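Local coordinates for protein cytochrome cL (Hyphomicrobium denitrificans, PDB 2D0W) that carries electrons through a covalently held c-type haem in the periplasm and probably accepts them from methanol dehydrogenase during methanol oxidation, at the protoporphyrin IX containing Fe site. Numbering follows the deposited sequence.

The protoporphyrin IX containing Fe site. Residues 58-59, 62-63, 71-73, 75, 80-82, 85, 91, 94-95, 99-100, 102-103, 106, 118, 122. With HEM (protoporphyrin IX containing Fe), chain B.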
ATOM      1  N   SER A  58      -7.812   9.165  -4.701  1.00 13.96           N
ATOM      2  CA  SER A  58      -6.849   9.293  -5.788  1.00 13.82           C
ATOM      3  C   SER A  58      -6.706   8.053  -6.674  1.00 13.42           C
ATOM      4  O   SER A  58      -6.094   8.122  -7.750  1.00 10.68           O
ATOM      5  CB  SER A  58      -5.480   9.754  -5.215  1.00 16.80           C
ATOM      6  OG  SER A  58      -5.488  11.205  -4.938  1.00 15.77           O
ATOM      7  N   CYS A  59      -7.233   6.913  -6.230  1.00 12.69           N
ATOM      8  CA  CYS A  59      -6.980   5.662  -6.929  1.00 12.30           C
ATOM      9  C   CYS A  59      -8.247   4.929  -7.355  1.00 12.76           C
ATOM     10  O   CYS A  59      -8.218   4.165  -8.311  1.00 12.54           O
ATOM     11  CB  CYS A  59      -6.125   4.699  -6.038  1.00 10.99           C
ATOM     12  SG  CYS A  59      -4.794   5.433  -5.104  1.00 11.72           S
ATOM     13  N   CYS A  62     -10.015   4.649 -10.895  1.00 15.01           N
ATOM     14  CA  CYS A  62      -9.505   3.678 -11.846  1.00 15.70           C
ATOM     15  C   CYS A  62      -9.474   2.223 -11.351  1.00 15.53           C
ATOM     16  O   CYS A  62      -9.634   1.289 -12.141  1.00 14.64           O
ATOM     17  CB  CYS A  62      -8.110   4.101 -12.250  1.00 16.53           C
ATOM     18  SG  CYS A  62      -8.123   5.688 -13.173  1.00 20.61           S
ATOM     19  N   HIS A  63      -9.181   2.018 -10.062  1.00 13.79           N
ATOM     20  CA  HIS A  63      -8.904   0.665  -9.549  1.00 13.42           C
ATOM     21  C   HIS A  63     -10.122   0.109  -8.770  1.00 13.85           C
ATOM     22  O   HIS A  63     -10.182  -1.094  -8.422  1.00 13.31           O
ATOM     23  CB  HIS A  63      -7.607   0.680  -8.714  1.00 11.68           C
ATOM     24  CG  HIS A  63      -6.334   0.825  -9.532  1.00 11.39           C
ATOM     25  ND1 HIS A  63      -5.837  -0.182 -10.326  1.00  6.63           N
ATOM     26  CD2 HIS A  63      -5.450   1.843  -9.636  1.00 12.98           C
ATOM     27  CE1 HIS A  63      -4.714   0.191 -10.893  1.00 10.06           C
ATOM     28  NE2 HIS A  63      -4.447   1.432 -10.493  1.00 12.41           N
ATOM     29  N   VAL A  71     -11.245   1.035 -14.857  1.00 24.79           N
ATOM     30  CA  VAL A  71     -10.380   1.277 -16.027  1.00 26.41           C
ATOM     31  C   VAL A  71      -9.056   0.510 -15.852  1.00 24.96           C
ATOM     32  O   VAL A  71      -8.512  -0.064 -16.810  1.00 26.82           O
ATOM     33  CB  VAL A  71     -10.121   2.801 -16.323  1.00 26.08           C
ATOM     34  CG1 VAL A  71     -11.243   3.634 -15.763  1.00 27.29           C
ATOM     35  CG2 VAL A  71      -8.824   3.256 -15.702  1.00 26.45           C
ATOM     36  N   GLY A  72      -8.571   0.486 -14.613  1.00 23.40           N
ATOM     37  CA  GLY A  72      -7.301  -0.148 -14.257  1.00 22.68           C
ATOM     38  C   GLY A  72      -7.581  -1.457 -13.561  1.00 21.34           C
ATOM     39  O   GLY A  72      -8.701  -1.681 -13.080  1.00 22.12           O
ATOM     40  N   PRO A  73      -6.558  -2.310 -13.463  1.00 19.85           N
ATOM     41  CA  PRO A  73      -6.696  -3.647 -12.912  1.00 18.34           C
ATOM     42  C   PRO A  73      -7.204  -3.733 -11.461  1.00 17.36           C
ATOM     43  O   PRO A  73      -7.161  -2.732 -10.699  1.00 17.62           O
ATOM     44  CB  PRO A  73      -5.272  -4.229 -13.052  1.00 19.75           C
ATOM     45  CG  PRO A  73      -4.374  -3.035 -13.067  1.00 18.30           C
ATOM     46  CD  PRO A  73      -5.166  -2.028 -13.869  1.00 20.21           C
ATOM     47  N   LEU A  75      -6.801  -4.814  -7.620  1.00 13.69           N
ATOM     48  CA  LEU A  75      -5.623  -4.792  -6.796  1.00 12.92           C
ATOM     49  C   LEU A  75      -5.896  -5.704  -5.619  1.00 14.55           C
ATOM     50  O   LEU A  75      -5.054  -5.834  -4.720  1.00 14.48           O
ATOM     51  CB  LEU A  75      -5.336  -3.364  -6.312  1.00 12.87           C
ATOM     52  CG  LEU A  75      -5.104  -2.263  -7.349  1.00 14.33           C
ATOM     53  CD1 LEU A  75      -4.909  -0.843  -6.704  1.00 13.06           C
ATOM     54  CD2 LEU A  75      -3.856  -2.663  -8.190  1.00 13.60           C
ATOM     55  N   TRP A  80      -0.803 -10.494 -10.184  1.00 19.47           N
ATOM     56  CA  TRP A  80      -0.136  -9.199 -10.423  1.00 18.23           C
ATOM     57  C   TRP A  80       0.525  -9.146 -11.789  1.00 18.46           C
ATOM     58  O   TRP A  80       1.291 -10.047 -12.159  1.00 17.63           O
ATOM     59  CB  TRP A  80       0.912  -8.904  -9.342  1.00 20.00           C
ATOM     60  CG  TRP A  80       0.326  -8.837  -7.993  1.00 20.39           C
ATOM     61  CD1 TRP A  80       0.156  -9.872  -7.117  1.00 22.32           C
ATOM     62  CD2 TRP A  80      -0.217  -7.687  -7.357  1.00 20.84           C
ATOM     63  NE1 TRP A  80      -0.445  -9.430  -5.963  1.00 20.85           N
ATOM     64  CE2 TRP A  80      -0.685  -8.092  -6.087  1.00 22.16           C
ATOM     65  CE3 TRP A  80      -0.371  -6.352  -7.738  1.00 21.64           C
ATOM     66  CZ2 TRP A  80      -1.292  -7.201  -5.196  1.00 22.01           C
ATOM     67  CZ3 TRP A  80      -0.965  -5.475  -6.861  1.00 22.25           C
ATOM     68  CH2 TRP A  80      -1.413  -5.901  -5.596  1.00 20.87           C
ATOM     69  N   THR A  81       0.240  -8.083 -12.530  1.00 17.24           N
ATOM     70  CA  THR A  81       0.956  -7.810 -13.779  1.00 18.26           C
ATOM     71  C   THR A  81       2.449  -7.759 -13.576  1.00 19.06           C
ATOM     72  O   THR A  81       3.205  -8.271 -14.404  1.00 17.77           O
ATOM     73  CB  THR A  81       0.495  -6.454 -14.411  1.00 18.00           C
ATOM     74  OG1 THR A  81      -0.886  -6.551 -14.706  1.00 19.40           O
ATOM     75  CG2 THR A  81       1.234  -6.150 -15.731  1.00 18.69           C
ATOM     76  N   TYR A  82       2.881  -7.083 -12.508  1.00 18.10           N
ATOM     77  CA  TYR A  82       4.284  -6.953 -12.147  1.00 19.08           C
ATOM     78  C   TYR A  82       4.395  -7.698 -10.820  1.00 19.94           C
ATOM     79  O   TYR A  82       3.928  -7.204  -9.779  1.00 19.31           O
ATOM     80  CB  TYR A  82       4.616  -5.463 -11.982  1.00 20.70           C
ATOM     81  CG  TYR A  82       4.329  -4.690 -13.233  1.00 22.05           C
ATOM     82  CD1 TYR A  82       5.247  -4.697 -14.313  1.00 20.31           C
ATOM     83  CD2 TYR A  82       3.136  -3.969 -13.366  1.00 20.49           C
ATOM     84  CE1 TYR A  82       4.976  -3.997 -15.477  1.00 21.64           C
ATOM     85  CE2 TYR A  82       2.848  -3.285 -14.539  1.00 20.81           C
ATOM     86  CZ  TYR A  82       3.761  -3.306 -15.591  1.00 21.27           C
ATOM     87  OH  TYR A  82       3.427  -2.625 -16.752  1.00 22.46           O
ATOM     88  N   ASN A  85       5.150  -6.707  -7.063  1.00 17.18           N
ATOM     89  CA  ASN A  85       4.093  -6.011  -6.316  1.00 17.47           C
ATOM     90  C   ASN A  85       3.523  -6.850  -5.145  1.00 18.24           C
ATOM     91  O   ASN A  85       2.737  -6.360  -4.368  1.00 18.50           O
ATOM     92  CB  ASN A  85       2.997  -5.474  -7.252  1.00 16.26           C
ATOM     93  CG  ASN A  85       3.448  -4.233  -8.062  1.00 18.47           C
ATOM     94  OD1 ASN A  85       4.336  -3.457  -7.635  1.00 17.98           O
ATOM     95  ND2 ASN A  85       2.804  -4.020  -9.226  1.00 16.07           N
ATOM     96  N   LEU A  91       5.459  -2.656  -4.682  1.00 11.97           N
ATOM     97  CA  LEU A  91       4.231  -1.877  -4.669  1.00 13.09           C
ATOM     98  C   LEU A  91       4.539  -0.384  -4.483  1.00 12.84           C
ATOM     99  O   LEU A  91       4.051   0.492  -5.239  1.00 12.80           O
ATOM    100  CB  LEU A  91       3.269  -2.419  -3.571  1.00 12.86           C
ATOM    101  CG  LEU A  91       1.886  -1.781  -3.519  1.00 14.42           C
ATOM    102  CD1 LEU A  91       1.349  -1.778  -4.898  1.00 13.56           C
ATOM    103  CD2 LEU A  91       0.899  -2.503  -2.589  1.00 12.84           C
ATOM    104  N   THR A  94       5.946   0.872  -7.756  1.00 13.75           N
ATOM    105  CA  THR A  94       4.892   1.026  -8.783  1.00 14.71           C
ATOM    106  C   THR A  94       4.088   2.292  -8.533  1.00 15.49           C
ATOM    107  O   THR A  94       3.902   3.119  -9.440  1.00 13.21           O
ATOM    108  CB  THR A  94       4.014  -0.212  -8.832  1.00 15.23           C
ATOM    109  OG1 THR A  94       4.853  -1.312  -9.175  1.00 16.37           O
ATOM    110  CG2 THR A  94       2.867  -0.074  -9.860  1.00 14.92           C
ATOM    111  N   ILE A  95       3.661   2.486  -7.284  1.00 12.40           N
ATOM    112  CA  ILE A  95       2.917   3.692  -6.920  1.00 11.85           C
ATOM    113  C   ILE A  95       3.769   4.929  -7.069  1.00 10.95           C
ATOM    114  O   ILE A  95       3.307   5.890  -7.669  1.00 10.78           O
ATOM    115  CB  ILE A  95       2.273   3.613  -5.512  1.00 11.79           C
ATOM    116  CG1 ILE A  95       1.458   2.328  -5.431  1.00  9.75           C
ATOM    117  CG2 ILE A  95       1.338   4.850  -5.261  1.00 13.30           C
ATOM    118  CD1 ILE A  95       1.177   1.835  -3.982  1.00  6.61           C
ATOM    119  N   ALA A  99       3.551   3.124 -13.791  1.00 17.78           N
ATOM    120  CA  ALA A  99       3.719   1.987 -14.710  1.00 18.11           C
ATOM    121  C   ALA A  99       3.524   2.420 -16.182  1.00 18.10           C
ATOM    122  O   ALA A  99       4.050   3.455 -16.585  1.00 16.08           O
ATOM    123  CB  ALA A  99       2.795   0.813 -14.317  1.00 17.98           C
ATOM    124  N   ASN A 100       2.838   1.617 -17.004  1.00 17.77           N
ATOM    125  CA  ASN A 100       2.518   2.048 -18.391  1.00 18.74           C
ATOM    126  C   ASN A 100       1.143   2.739 -18.473  1.00 18.31           C
ATOM    127  O   ASN A 100       0.287   2.628 -17.569  1.00 17.70           O
ATOM    128  CB  ASN A 100       2.538   0.881 -19.398  1.00 20.20           C
ATOM    129  CG  ASN A 100       3.873   0.185 -19.501  1.00 20.37           C
ATOM    130  OD1 ASN A 100       3.904  -1.036 -19.554  1.00 22.38           O
ATOM    131  ND2 ASN A 100       4.970   0.938 -19.532  1.00 19.83           N
ATOM    132  N   MET A 102      -2.012   4.912 -18.473  1.00 18.58           N
ATOM    133  CA  MET A 102      -2.625   5.879 -17.582  1.00 20.94           C
ATOM    134  C   MET A 102      -2.157   5.792 -16.122  1.00 18.33           C
ATOM    135  O   MET A 102      -2.453   6.688 -15.317  1.00 18.93           O
ATOM    136  CB  MET A 102      -4.144   5.724 -17.639  1.00 23.92           C
ATOM    137  CG  MET A 102      -4.710   5.987 -19.014  1.00 30.50           C
ATOM    138  SD  MET A 102      -4.928   7.720 -19.389  1.00 39.70           S
ATOM    139  CE  MET A 102      -3.270   8.304 -19.822  1.00 37.03           C
ATOM    140  N   MET A 103      -1.471   4.708 -15.779  1.00 16.36           N
ATOM    141  CA  MET A 103      -0.824   4.619 -14.458  1.00 16.01           C
ATOM    142  C   MET A 103       0.421   5.521 -14.391  1.00 14.83           C
ATOM    143  O   MET A 103       1.530   5.102 -14.749  1.00 13.52           O
ATOM    144  CB  MET A 103      -0.433   3.173 -14.139  1.00 16.31           C
ATOM    145  CG  MET A 103       0.117   2.991 -12.709  1.00 15.82           C
ATOM    146  SD  MET A 103      -1.019   3.678 -11.457  1.00 14.60           S
ATOM    147  CE  MET A 103       0.163   3.657 -10.080  1.00 13.86           C
ATOM    148  N   HIS A 106       2.996   8.791  -8.652  1.00 13.98           N
ATOM    149  CA  HIS A 106       2.252   9.447  -7.566  1.00 14.19           C
ATOM    150  C   HIS A 106       3.240   9.763  -6.435  1.00 14.77           C
ATOM    151  O   HIS A 106       2.864  10.297  -5.408  1.00 15.67           O
ATOM    152  CB  HIS A 106       1.085   8.558  -7.078  1.00 14.27           C
ATOM    153  CG  HIS A 106       0.090   8.222  -8.154  1.00 15.46           C
ATOM    154  ND1 HIS A 106      -0.963   9.050  -8.490  1.00 17.45           N
ATOM    155  CD2 HIS A 106       0.008   7.156  -8.989  1.00 16.77           C
ATOM    156  CE1 HIS A 106      -1.618   8.541  -9.515  1.00 17.48           C
ATOM    157  NE2 HIS A 106      -1.052   7.384  -9.831  1.00 19.21           N
ATOM    158  N   LEU A 118      -1.414   4.027   2.679  1.00  9.80           N
ATOM    159  CA  LEU A 118      -2.070   3.617   1.422  1.00 11.56           C
ATOM    160  C   LEU A 118      -1.760   2.148   1.114  1.00 10.57           C
ATOM    161  O   LEU A 118      -2.646   1.370   0.759  1.00  9.69           O
ATOM    162  CB  LEU A 118      -1.565   4.490   0.271  1.00 11.05           C
ATOM    163  CG  LEU A 118      -1.972   4.083  -1.153  1.00 11.76           C
ATOM    164  CD1 LEU A 118      -3.488   3.906  -1.292  1.00 10.90           C
ATOM    165  CD2 LEU A 118      -1.376   5.113  -2.169  1.00 10.44           C
ATOM    166  N   ILE A 122      -4.205  -1.157   0.636  1.00 12.78           N
ATOM    167  CA  ILE A 122      -4.163  -2.069  -0.499  1.00 13.20           C
ATOM    168  C   ILE A 122      -3.989  -3.531  -0.070  1.00 12.64           C
ATOM    169  O   ILE A 122      -4.659  -4.417  -0.593  1.00 14.08           O
ATOM    170  CB  ILE A 122      -3.082  -1.645  -1.570  1.00 11.81           C
ATOM    171  CG1 ILE A 122      -3.448  -0.275  -2.173  1.00 11.58           C
ATOM    172  CG2 ILE A 122      -2.901  -2.767  -2.632  1.00  9.79           C
ATOM    173  CD1 ILE A 122      -2.264   0.368  -2.961  1.00 13.56           C
TER
HETATM  174  CHA HEM B 200      -1.475  -0.355 -12.599  1.00 11.45           C
HETATM  175  CHB HEM B 200      -1.886   1.237  -8.008  1.00 11.35           C
HETATM  176  CHC HEM B 200      -3.990   5.394  -9.440  1.00 11.09           C
HETATM  177  CHD HEM B 200      -4.642   3.238 -13.740  1.00 12.06           C
HETATM  178  C1A HEM B 200      -1.308  -0.286 -11.214  1.00 13.45           C
HETATM  179  C2A HEM B 200      -0.552  -1.180 -10.346  1.00 10.27           C
HETATM  180  C3A HEM B 200      -0.698  -0.746  -9.094  1.00 12.24           C
HETATM  181  C4A HEM B 200      -1.521   0.456  -9.089  1.00 13.60           C
HETATM  182  CMA HEM B 200      -0.109  -1.382  -7.793  1.00 11.38           C
HETATM  183  CAA HEM B 200       0.207  -2.446 -10.801  1.00 10.58           C
HETATM  184  CBA HEM B 200      -0.826  -3.587 -10.798  1.00 10.55           C
HETATM  185  CGA HEM B 200      -0.194  -4.948 -11.062  1.00 15.58           C
HETATM  186  O1A HEM B 200       1.048  -5.086 -10.953  1.00 14.75           O
HETATM  187  O2A HEM B 200      -0.954  -5.890 -11.390  1.00 17.30           O
HETATM  188  C1B HEM B 200      -2.442   2.522  -7.991  1.00 14.31           C
HETATM  189  C2B HEM B 200      -2.699   3.425  -6.863  1.00 13.21           C
HETATM  190  C3B HEM B 200      -3.161   4.510  -7.256  1.00 11.92           C
HETATM  191  C4B HEM B 200      -3.371   4.463  -8.671  1.00 12.69           C
HETATM  192  CMB HEM B 200      -2.450   2.965  -5.427  1.00 12.82           C
HETATM  193  CAB HEM B 200      -3.228   5.810  -6.439  1.00 11.21           C
HETATM  194  CBB HEM B 200      -2.182   6.271  -5.826  1.00  9.54           C
HETATM  195  C1C HEM B 200      -4.382   5.169 -10.742  1.00 14.09           C
HETATM  196  C2C HEM B 200      -4.992   6.146 -11.667  1.00 12.99           C
HETATM  197  C3C HEM B 200      -5.216   5.529 -12.812  1.00 15.39           C
HETATM  198  C4C HEM B 200      -4.642   4.176 -12.733  1.00 13.11           C
HETATM  199  CMC HEM B 200      -5.707   7.374 -11.127  1.00 13.84           C
HETATM  200  CAC HEM B 200      -6.122   5.934 -14.019  1.00 14.46           C
HETATM  201  CBC HEM B 200      -6.016   7.165 -14.441  1.00 12.62           C
HETATM  202  C1D HEM B 200      -3.810   2.149 -13.905  1.00 11.53           C
HETATM  203  C2D HEM B 200      -3.581   1.419 -15.138  1.00 14.72           C
HETATM  204  C3D HEM B 200      -2.592   0.312 -14.791  1.00 11.95           C
HETATM  205  C4D HEM B 200      -2.324   0.445 -13.372  1.00 11.93           C
HETATM  206  CMD HEM B 200      -4.216   1.725 -16.529  1.00 13.15           C
HETATM  207  CAD HEM B 200      -1.954  -0.776 -15.728  1.00 13.10           C
HETATM  208  CBD HEM B 200      -0.545  -0.223 -15.964  1.00 15.88           C
HETATM  209  CGD HEM B 200       0.425  -1.241 -16.511  1.00 17.09           C
HETATM  210  O1D HEM B 200       1.620  -0.931 -16.666  1.00 16.27           O
HETATM  211  O2D HEM B 200      -0.008  -2.374 -16.766  1.00 17.21           O
HETATM  212  NA  HEM B 200      -1.885   0.670 -10.400  1.00 13.94           N
HETATM  213  NB  HEM B 200      -2.958   3.223  -9.059  1.00 11.54           N
HETATM  214  NC  HEM B 200      -4.136   3.998 -11.443  1.00 15.50           N
HETATM  215  ND  HEM B 200      -3.073   1.525 -12.903  1.00 12.13           N
HETATM  216 FE   HEM B 200      -2.930   2.404 -10.944  1.00 14.17          FE
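Both haem propionates are gripped by protein donors. On one, O2A takes the backbone N-H of Thr81 at 2.7 Å from N, while O1A accepts from Tyr82 N and Asn85 ND2 (2.7 Å from O1A) and lies in the Asn85 amide plane. Thr94 OG1 donates to a lone pair of Asn85 OD1, which turns the amide NH2 to the carboxylate. On the other propionate, O1D receives Tyr82 OH at 2.5 Å and Asn100 N. The Tyr82 ring runs alongside both carboxylates, CD2 near O1A and its edge in plane with CGD. A phenylalanine here would probably loosen the second propionate, since the phenol donor to O1D is lost.

At the iron, His63 NE2 (1.9 Å from FE) is the proximal ligand and Met103 SD (2.4 Å) the distal one, 178° apart. His63 ND1 donates a hydrogen bond to a lone pair of Pro73 O, nearly straight (178° at H) and in the imidazole plane, which restrains ring rotation and likely makes the histidine more electron-rich. Leu75 CD1 sits over one imidazole face, toward its rim. Met103, with CG anti to the backbone N (chi1 -174°), bends at chi2 to swing sulfur over the iron.

Thioethers join Cys59 SG to CAB and Cys62 SG to CAC. Pro73 CD makes a CH-pi contact with the face of pyrrole D on the histidine side; opposite, CBB, end of the former vinyl joined to Cys59, meets the His106 ring face, and Thr94 CG2 touches C2A.

The CXXCH motif, Cys59 to His63, begins just before helix 60-63 in this class I cytochrome c fold, with helices 88-97 and 112-124 along the edge of pyrroles A and B and the Pro73 and Met103 loops on opposite faces.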